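Local coordinates for protein mosquitocidal toxin (Bacillus sphaericus, PDB 2CB4) that probably transfers ADP-ribose to target molecules, as the catalytic domain of a larger toxin directed against mosquitoes, at residues A[79-84]-A[138-143]; A[196-201]-A[275-280]. The protein carries 1 engineered substitution. All blocks are in the same frame, centred on the assembly; numbering follows the deposited sequence.

Interaction 1 of 2, residues A[79-84]-A[138-143]; sequences LRWDRR and ITPWTP
The indole of Trp81 is the flat group at the centre of this contact, with Pro143 and Thr142 on one face and Trp141 O and Pro140 CG near its plane at the edge. Pro143 sets CD over the five-membered ring in a CH-pi contact, while its CG rests 3.5 Å from Trp81 CG; Thr142 CG2 lies over the same face toward the rim, 4.0 Å from Trp81 CZ2. The ring of Trp141 meets Trp81 edge-on, CD1 of Trp81 lying near its plane, 4.1 Å from Trp141 CE3. CG, anti to its own carbonyl carbon (chi1 -70°), starts the Trp81 ring beside Pro143; at the ring's edge NE1 donates to Trp141 O at 2.9 Å. The bond is bent, 142° at the hydrogen, and the oxygen sits 24° out of the indole plane. Leu79, two residues back along strand 78-82, crosses Pro140 at about a right angle, Leu79 CD1 to Pro140 CB 3.7 Å. Thr142 OG1 donates to Pro140 O (2.9 Å), a bond that spans Trp141 within the same segment. Asp82 points away from this apolar side and lies at the edges of two guanidinium planes: Arg80 brings NE and NH2 to OD2 alone, Arg84 brings NE to OD1 and NH2 to OD2. Arg80 also bonds Ser125 O, consistent with the strand arginine of R-S-E-type ADP-ribosyltransferases. Chemically, this is a buried apolar contact with one hydrogen bond across it: the indole N-H and a loop carbonyl satisfy each other, which would limit how the tryptophan can turn against the two prolines.

Interaction 2 of 2, residues A[196-201]-A[275-280]; sequences YEYHNG and NSLNVI
Leu277 leans from the C-terminal loop onto Tyr198 and the hairpin end at Gly201, and nearly every atom along its side chain has a partner there. CB lies beside the far half of the phenol ring, 3.7 Å from Tyr198 CE1. CG, placed between its own backbone N and carbonyl carbon (chi1 39°), the crowded position, faces the glycine, 3.7 Å from Gly201 O and 3.9 Å from Gly201 CA. At the tip CD2 stands over the centre of the Tyr198 ring, only 13° off the normal, in a CH-pi contact whose nearest ring atom is CD1 at 3.7 Å. The backbone joins in: Leu277 N donates a weak, bent bond to Gly201 O (3.2 Å, 125° at the hydrogen), and Ser276 CA adds a C-H...O contact to the same oxygen at 3.3 Å. Ser276 OG accepts from Asn278 N in an ST turn that shapes the loop just beyond. Asn200 and Gly201, both with positive phi, have the geometry of a type I' turn linking strands 192-199 and 202-208; this backbone suits glycine. On the strand's other side His199 NE2 donates to Glu197 OE2 at 2.7 Å, and Trp207 and Asn241 bond the same carboxylate. Gly201 O thus meets one weak N-H and one C-H donor, and the rest of the contact is apolar; between these two segments apolar and CH-pi contacts outweigh hydrogen bonding, though Gln281, next in the chain, bonds Asn200 O.

From the N terminus the chain passes helix 36-44 before strand 78-82, where interaction 1 opens; it closes when the chain, after helices 86-92 and 111-117 and strand 123-131, returns at 138-143. Interaction 2 opens later, at strand 192-199, and closes across 73 helix-free residues near the C terminus; the two loops follow in series, neither nested nor crossed. Strand 150-156 pairs with both 78-82 and 192-199, so both contacts reach one mixed sheet. Their centres are about 10 Å apart and they touch: Trp81 CZ3 lies 3.7 Å from Tyr198 CE2, and Thr142 CG2 3.8 Å from Val279 CG2. The C-terminal loop thereby packs against strand 142-143 as well as the 192-208 hairpin.

Interaction 1 of 2, residues A[79-84]-A[138-143]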
ATOM      1  N   LEU A  79     -34.046 -27.400   6.103  1.00 25.34           N
ATOM      2  CA  LEU A  79     -32.973 -27.896   5.255  1.00 24.73           C
ATOM      3  C   LEU A  79     -32.332 -26.760   4.490  1.00 28.69           C
ATOM      4  O   LEU A  79     -32.979 -25.778   4.137  1.00 28.35           O
ATOM      5  CB  LEU A  79     -33.528 -28.909   4.228  1.00 24.32           C
ATOM      6  CG  LEU A  79     -34.325 -30.117   4.736  1.00 27.63           C
ATOM      7  CD1 LEU A  79     -34.897 -30.841   3.514  1.00 26.98           C
ATOM      8  CD2 LEU A  79     -33.418 -31.048   5.566  1.00 25.55           C
ATOM      9  N   ARG A  80     -31.053 -26.924   4.199  1.00 25.48           N
ATOM     10  CA  ARG A  80     -30.323 -25.952   3.391  1.00 24.06           C
ATOM     11  C   ARG A  80     -29.329 -26.657   2.480  1.00 26.97           C
ATOM     12  O   ARG A  80     -28.466 -27.391   2.942  1.00 26.65           O
ATOM     13  CB  ARG A  80     -29.609 -24.882   4.222  1.00 19.78           C
ATOM     14  CG  ARG A  80     -28.819 -23.996   3.324  1.00 20.55           C
ATOM     15  CD  ARG A  80     -28.384 -22.709   3.957  1.00 25.72           C
ATOM     16  NE  ARG A  80     -27.394 -22.086   3.097  1.00 23.43           N
ATOM     17  CZ  ARG A  80     -27.600 -21.041   2.302  1.00 34.51           C
ATOM     18  NH1 ARG A  80     -28.769 -20.421   2.267  1.00 26.95           N
ATOM     19  NH2 ARG A  80     -26.606 -20.599   1.558  1.00 24.71           N
ATOM     20  N   TRP A  81     -29.472 -26.424   1.182  1.00 24.03           N
ATOM     21  CA  TRP A  81     -28.581 -26.974   0.167  1.00 23.14           C
ATOM     22  C   TRP A  81     -27.420 -26.002   0.076  1.00 26.24           C
ATOM     23  O   TRP A  81     -27.624 -24.799  -0.100  1.00 24.63           O
ATOM     24  CB  TRP A  81     -29.292 -27.001  -1.185  1.00 21.19           C
ATOM     25  CG  TRP A  81     -30.386 -28.032  -1.220  1.00 21.29           C
ATOM     26  CD1 TRP A  81     -31.753 -27.820  -1.056  1.00 23.34           C
ATOM     27  CD2 TRP A  81     -30.227 -29.434  -1.480  1.00 20.62           C
ATOM     28  NE1 TRP A  81     -32.424 -29.012  -1.160  1.00 21.94           N
ATOM     29  CE2 TRP A  81     -31.527 -30.023  -1.411  1.00 23.63           C
ATOM     30  CE3 TRP A  81     -29.116 -30.265  -1.697  1.00 21.01           C
ATOM     31  CZ2 TRP A  81     -31.738 -31.399  -1.607  1.00 22.17           C
ATOM     32  CZ3 TRP A  81     -29.336 -31.635  -1.911  1.00 21.79           C
ATOM     33  CH2 TRP A  81     -30.638 -32.180  -1.878  1.00 22.14           C
ATOM     34  N   ASP A  82     -26.198 -26.518   0.184  1.00 22.57           N
ATOM     35  CA  ASP A  82     -25.019 -25.653   0.138  1.00 22.02           C
ATOM     36  C   ASP A  82     -23.836 -26.423  -0.443  1.00 25.56           C
ATOM     37  O   ASP A  82     -23.673 -27.628  -0.173  1.00 25.48           O
ATOM     38  CB  ASP A  82     -24.679 -25.120   1.563  1.00 22.11           C
ATOM     39  CG  ASP A  82     -24.012 -23.743   1.542  1.00 28.13           C
ATOM     40  OD1 ASP A  82     -22.890 -23.640   1.011  1.00 30.55           O
ATOM     41  OD2 ASP A  82     -24.585 -22.752   2.057  1.00 28.21           O
ATOM     42  N   ARG A  83     -23.015 -25.729  -1.228  1.00 21.19           N
ATOM     43  CA  ARG A  83     -21.828 -26.358  -1.829  1.00 21.68           C
ATOM     44  C   ARG A  83     -20.643 -26.385  -0.847  1.00 25.53           C
ATOM     45  O   ARG A  83     -19.699 -27.112  -1.077  1.00 25.71           O
ATOM     46  CB  ARG A  83     -21.419 -25.668  -3.157  1.00 22.06           C
ATOM     47  CG  ARG A  83     -22.492 -25.699  -4.293  1.00 22.58           C
ATOM     48  CD  ARG A  83     -22.355 -26.934  -5.152  1.00 20.38           C
ATOM     49  NE  ARG A  83     -23.481 -27.190  -6.060  1.00 20.28           N
ATOM     50  CZ  ARG A  83     -23.588 -28.304  -6.782  1.00 30.21           C
ATOM     51  NH1 ARG A  83     -22.628 -29.191  -6.732  1.00 20.13           N
ATOM     52  NH2 ARG A  83     -24.627 -28.544  -7.538  1.00 22.64           N
ATOM     53  N   ARG A  84     -20.725 -25.626   0.255  1.00 22.08           N
ATOM     54  CA  ARG A  84     -19.667 -25.570   1.263  1.00 21.78           C
ATOM     55  C   ARG A  84     -19.688 -26.772   2.199  1.00 26.31           C
ATOM     56  O   ARG A  84     -20.744 -27.208   2.626  1.00 24.84           O
ATOM     57  CB  ARG A  84     -19.676 -24.230   2.018  1.00 18.52           C
ATOM     58  CG  ARG A  84     -19.432 -23.028   1.098  1.00 16.54           C
ATOM     59  CD  ARG A  84     -19.736 -21.702   1.828  1.00 21.55           C
ATOM     60  NE  ARG A  84     -21.172 -21.589   2.106  1.00 24.93           N
ATOM     61  CZ  ARG A  84     -21.711 -20.737   2.964  1.00 37.19           C
ATOM     62  NH1 ARG A  84     -20.934 -19.894   3.634  1.00 23.24           N
ATOM     63  NH2 ARG A  84     -23.030 -20.733   3.157  1.00 22.73           N
ATOM     64  N   ILE A 138     -40.623 -36.963   2.073  1.00 31.04           N
ATOM     65  CA  ILE A 138     -40.693 -36.964   0.612  1.00 31.11           C
ATOM     66  C   ILE A 138     -39.717 -35.886   0.081  1.00 35.60           C
ATOM     67  O   ILE A 138     -39.162 -35.106   0.851  1.00 34.14           O
ATOM     68  CB  ILE A 138     -42.147 -36.755   0.078  1.00 33.37           C
ATOM     69  CG1 ILE A 138     -42.735 -35.449   0.610  1.00 32.98           C
ATOM     70  CG2 ILE A 138     -43.028 -37.955   0.463  1.00 31.91           C
ATOM     71  CD1 ILE A 138     -44.082 -35.106  -0.006  1.00 29.59           C
ATOM     72  N   THR A 139     -39.478 -35.879  -1.228  1.00 32.41           N
ATOM     73  CA  THR A 139     -38.543 -34.951  -1.844  1.00 30.96           C
ATOM     74  C   THR A 139     -38.775 -33.481  -1.476  1.00 34.28           C
ATOM     75  O   THR A 139     -39.870 -32.955  -1.668  1.00 33.76           O
ATOM     76  CB  THR A 139     -38.532 -35.142  -3.365  1.00 34.26           C
ATOM     77  OG1 THR A 139     -38.485 -36.542  -3.645  1.00 30.44           O
ATOM     78  CG2 THR A 139     -37.310 -34.461  -4.003  1.00 31.07           C
ATOM     79  N   PRO A 140     -37.737 -32.797  -0.969  1.00 28.62           N
ATOM     80  CA  PRO A 140     -37.899 -31.387  -0.635  1.00 26.44           C
ATOM     81  C   PRO A 140     -37.644 -30.559  -1.895  1.00 27.62           C
ATOM     82  O   PRO A 140     -37.324 -31.102  -2.959  1.00 26.38           O
ATOM     83  CB  PRO A 140     -36.766 -31.146   0.385  1.00 27.69           C
ATOM     84  CG  PRO A 140     -35.685 -32.082  -0.036  1.00 31.80           C
ATOM     85  CD  PRO A 140     -36.381 -33.294  -0.632  1.00 27.97           C
ATOM     86  N   TRP A 141     -37.785 -29.248  -1.770  1.00 23.57           N
ATOM     87  CA  TRP A 141     -37.428 -28.334  -2.840  1.00 23.88           C
ATOM     88  C   TRP A 141     -35.908 -28.660  -3.018  1.00 29.92           C
ATOM     89  O   TRP A 141     -35.152 -28.755  -2.031  1.00 27.71           O
ATOM     90  CB  TRP A 141     -37.616 -26.884  -2.363  1.00 22.47           C
ATOM     91  CG  TRP A 141     -37.212 -25.854  -3.387  1.00 23.86           C
ATOM     92  CD1 TRP A 141     -38.037 -25.200  -4.261  1.00 26.69           C
ATOM     93  CD2 TRP A 141     -35.871 -25.357  -3.643  1.00 23.65           C
ATOM     94  NE1 TRP A 141     -37.298 -24.328  -5.042  1.00 25.93           N
ATOM     95  CE2 TRP A 141     -35.977 -24.390  -4.671  1.00 26.41           C
ATOM     96  CE3 TRP A 141     -34.601 -25.585  -3.045  1.00 24.23           C
ATOM     97  CZ2 TRP A 141     -34.863 -23.699  -5.165  1.00 24.76           C
ATOM     98  CZ3 TRP A 141     -33.497 -24.895  -3.537  1.00 24.21           C
ATOM     99  CH2 TRP A 141     -33.630 -23.983  -4.607  1.00 24.62           C
ATOM    100  N   THR A 142     -35.490 -28.906  -4.262  1.00 27.33           N
ATOM    101  CA  THR A 142     -34.127 -29.304  -4.583  1.00 25.75           C
ATOM    102  C   THR A 142     -33.563 -28.402  -5.688  1.00 30.47           C
ATOM    103  O   THR A 142     -34.287 -28.033  -6.616  1.00 30.86           O
ATOM    104  CB  THR A 142     -34.163 -30.764  -5.075  1.00 28.37           C
ATOM    105  OG1 THR A 142     -34.728 -31.590  -4.057  1.00 28.53           O
ATOM    106  CG2 THR A 142     -32.778 -31.294  -5.458  1.00 22.24           C
ATOM    107  N   PRO A 143     -32.272 -28.049  -5.599  1.00 25.66           N
ATOM    108  CA  PRO A 143     -31.660 -27.199  -6.627  1.00 23.78           C
ATOM    109  C   PRO A 143     -31.575 -27.930  -7.967  1.00 27.27           C
ATOM    110  O   PRO A 143     -31.398 -29.143  -8.019  1.00 26.91           O
ATOM    111  CB  PRO A 143     -30.244 -26.921  -6.075  1.00 24.59           C
ATOM    112  CG  PRO A 143     -30.256 -27.293  -4.668  1.00 28.57           C
ATOM    113  CD  PRO A 143     -31.379 -28.255  -4.438  1.00 24.78           C
TER

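Interaction 2 of 2, residues A[196-201]-A[275-280]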
ATOM      1  N   TYR A 196     -26.001 -34.268   4.685  1.00 24.74           N
ATOM      2  CA  TYR A 196     -25.800 -35.367   3.760  1.00 24.70           C
ATOM      3  C   TYR A 196     -24.803 -34.832   2.743  1.00 25.73           C
ATOM      4  O   TYR A 196     -24.997 -33.743   2.203  1.00 23.73           O
ATOM      5  CB  TYR A 196     -27.052 -35.643   2.937  1.00 27.22           C
ATOM      6  CG  TYR A 196     -28.128 -36.361   3.662  1.00 32.94           C
ATOM      7  CD1 TYR A 196     -27.869 -37.034   4.843  1.00 35.72           C
ATOM      8  CD2 TYR A 196     -29.416 -36.367   3.168  1.00 35.34           C
ATOM      9  CE1 TYR A 196     -28.878 -37.692   5.529  1.00 38.34           C
ATOM     10  CE2 TYR A 196     -30.426 -37.045   3.822  1.00 37.34           C
ATOM     11  CZ  TYR A 196     -30.154 -37.704   5.005  1.00 45.59           C
ATOM     12  OH  TYR A 196     -31.173 -38.350   5.656  1.00 47.35           O
ATOM     13  N   GLU A 197     -23.778 -35.618   2.441  1.00 22.64           N
ATOM     14  CA  GLU A 197     -22.823 -35.250   1.407  1.00 21.76           C
ATOM     15  C   GLU A 197     -23.204 -36.056   0.161  1.00 24.95           C
ATOM     16  O   GLU A 197     -23.161 -37.284   0.165  1.00 22.01           O
ATOM     17  CB  GLU A 197     -21.401 -35.607   1.826  1.00 22.61           C
ATOM     18  CG  GLU A 197     -20.387 -35.357   0.748  1.00 25.93           C
ATOM     19  CD  GLU A 197     -18.964 -35.511   1.236  1.00 36.41           C
ATOM     20  OE1 GLU A 197     -18.739 -35.643   2.458  1.00 27.79           O
ATOM     21  OE2 GLU A 197     -18.063 -35.502   0.388  1.00 26.65           O
ATOM     22  N   TYR A 198     -23.576 -35.361  -0.914  1.00 23.91           N
ATOM     23  CA  TYR A 198     -23.944 -36.031  -2.184  1.00 23.21           C
ATOM     24  C   TYR A 198     -22.849 -35.821  -3.208  1.00 26.29           C
ATOM     25  O   TYR A 198     -22.305 -34.717  -3.310  1.00 26.33           O
ATOM     26  CB  TYR A 198     -25.191 -35.375  -2.801  1.00 24.05           C
ATOM     27  CG  TYR A 198     -26.483 -35.586  -2.046  1.00 26.22           C
ATOM     28  CD1 TYR A 198     -27.277 -36.694  -2.303  1.00 29.26           C
ATOM     29  CD2 TYR A 198     -26.946 -34.646  -1.114  1.00 26.25           C
ATOM     30  CE1 TYR A 198     -28.490 -36.902  -1.620  1.00 30.14           C
ATOM     31  CE2 TYR A 198     -28.175 -34.834  -0.443  1.00 26.96           C
ATOM     32  CZ  TYR A 198     -28.941 -35.960  -0.712  1.00 35.15           C
ATOM     33  OH  TYR A 198     -30.156 -36.174  -0.068  1.00 36.62           O
ATOM     34  N   HIS A 199     -22.577 -36.855  -4.003  1.00 22.90           N
ATOM     35  CA  HIS A 199     -21.623 -36.782  -5.133  1.00 22.57           C
ATOM     36  C   HIS A 199     -22.456 -37.287  -6.296  1.00 28.36           C
ATOM     37  O   HIS A 199     -22.984 -38.406  -6.244  1.00 27.61           O
ATOM     38  CB  HIS A 199     -20.416 -37.721  -4.946  1.00 22.89           C
ATOM     39  CG  HIS A 199     -19.485 -37.299  -3.850  1.00 25.60           C
ATOM     40  ND1 HIS A 199     -18.257 -37.894  -3.643  1.00 26.45           N
ATOM     41  CD2 HIS A 199     -19.615 -36.361  -2.881  1.00 26.68           C
ATOM     42  CE1 HIS A 199     -17.672 -37.336  -2.596  1.00 25.39           C
ATOM     43  NE2 HIS A 199     -18.467 -36.396  -2.123  1.00 25.95           N
ATOM     44  N   ASN A 200     -22.644 -36.449  -7.308  1.00 26.31           N
ATOM     45  CA  ASN A 200     -23.459 -36.806  -8.474  1.00 26.52           C
ATOM     46  C   ASN A 200     -24.888 -37.215  -8.131  1.00 30.04           C
ATOM     47  O   ASN A 200     -25.461 -38.089  -8.810  1.00 28.42           O
ATOM     48  CB  ASN A 200     -22.831 -37.924  -9.313  1.00 29.00           C
ATOM     49  CG  ASN A 200     -21.365 -37.741  -9.513  1.00 41.14           C
ATOM     50  OD1 ASN A 200     -20.623 -38.715  -9.640  1.00 39.55           O
ATOM     51  ND2 ASN A 200     -20.915 -36.498  -9.498  1.00 30.00           N
ATOM     52  N   GLY A 201     -25.459 -36.608  -7.084  1.00 25.54           N
ATOM     53  CA  GLY A 201     -26.840 -36.891  -6.705  1.00 24.19           C
ATOM     54  C   GLY A 201     -27.011 -38.109  -5.856  1.00 29.50           C
ATOM     55  O   GLY A 201     -28.141 -38.487  -5.557  1.00 29.65           O
ATOM     56  N   ASN A 275     -30.928 -43.919  -2.070  1.00 50.18           N
ATOM     57  CA  ASN A 275     -29.582 -43.334  -1.988  1.00 48.87           C
ATOM     58  C   ASN A 275     -29.375 -42.059  -2.829  1.00 49.82           C
ATOM     59  O   ASN A 275     -28.312 -41.428  -2.813  1.00 47.42           O
ATOM     60  CB  ASN A 275     -28.525 -44.417  -2.306  1.00 50.49           C
ATOM     61  CG  ASN A 275     -28.410 -45.459  -1.174  1.00 80.29           C
ATOM     62  OD1 ASN A 275     -28.089 -46.631  -1.390  1.00 82.32           O
ATOM     63  ND2 ASN A 275     -28.762 -45.043   0.033  1.00 68.50           N
ATOM     64  N   SER A 276     -30.447 -41.667  -3.520  1.00 44.04           N
ATOM     65  CA  SER A 276     -30.439 -40.489  -4.392  1.00 43.19           C
ATOM     66  C   SER A 276     -31.189 -39.310  -3.771  1.00 47.31           C
ATOM     67  O   SER A 276     -31.747 -39.427  -2.665  1.00 47.00           O
ATOM     68  CB  SER A 276     -31.031 -40.846  -5.777  1.00 45.59           C
ATOM     69  OG  SER A 276     -32.450 -40.886  -5.753  1.00 52.66           O
ATOM     70  N   LEU A 277     -31.176 -38.168  -4.461  1.00 43.60           N
ATOM     71  CA  LEU A 277     -31.895 -36.989  -3.978  1.00 42.82           C
ATOM     72  C   LEU A 277     -33.230 -36.844  -4.762  1.00 49.89           C
ATOM     73  O   LEU A 277     -33.861 -35.759  -4.786  1.00 47.97           O
ATOM     74  CB  LEU A 277     -31.041 -35.701  -4.005  1.00 41.38           C
ATOM     75  CG  LEU A 277     -30.077 -35.398  -5.151  1.00 42.01           C
ATOM     76  CD1 LEU A 277     -30.821 -34.790  -6.296  1.00 40.51           C
ATOM     77  CD2 LEU A 277     -29.035 -34.432  -4.602  1.00 41.07           C
ATOM     78  N   ASN A 278     -33.641 -37.962  -5.387  1.00 48.99           N
ATOM     79  CA  ASN A 278     -34.914 -38.082  -6.136  1.00 48.79           C
ATOM     80  C   ASN A 278     -35.083 -37.179  -7.354  1.00 53.06           C
ATOM     81  O   ASN A 278     -36.196 -36.713  -7.635  1.00 51.72           O
ATOM     82  CB  ASN A 278     -36.123 -37.887  -5.200  1.00 46.42           C
ATOM     83  CG  ASN A 278     -36.425 -39.111  -4.354  1.00 55.53           C
ATOM     84  OD1 ASN A 278     -37.283 -39.055  -3.483  1.00 53.71           O
ATOM     85  ND2 ASN A 278     -35.742 -40.222  -4.617  1.00 39.87           N
ATOM     86  N   VAL A 279     -33.980 -36.908  -8.055  1.00 50.64           N
ATOM     87  CA  VAL A 279     -34.005 -36.095  -9.266  1.00 49.88           C
ATOM     88  C   VAL A 279     -33.469 -37.009 -10.363  1.00 55.24           C
ATOM     89  O   VAL A 279     -32.440 -37.680 -10.184  1.00 54.06           O
ATOM     90  CB  VAL A 279     -33.166 -34.785  -9.144  1.00 52.92           C
ATOM     91  CG1 VAL A 279     -33.043 -34.099 -10.509  1.00 52.19           C
ATOM     92  CG2 VAL A 279     -33.790 -33.832  -8.130  1.00 52.35           C
ATOM     93  N   ILE A 280     -34.216 -37.085 -11.466  1.00 54.58           N
ATOM     94  CA  ILE A 280     -33.869 -37.931 -12.609  1.00 55.25           C
ATOM     95  C   ILE A 280     -32.553 -37.511 -13.300  1.00 60.03           C
ATOM     96  O   ILE A 280     -32.332 -36.321 -13.594  1.00 58.93           O
ATOM     97  CB  ILE A 280     -35.042 -37.946 -13.656  1.00 58.64           C
ATOM     98  CG1 ILE A 280     -36.279 -38.652 -13.071  1.00 59.44           C
ATOM     99  CG2 ILE A 280     -34.608 -38.611 -14.970  1.00 57.79           C
ATOM    100  CD1 ILE A 280     -37.576 -38.355 -13.828  1.00 64.02           C
TER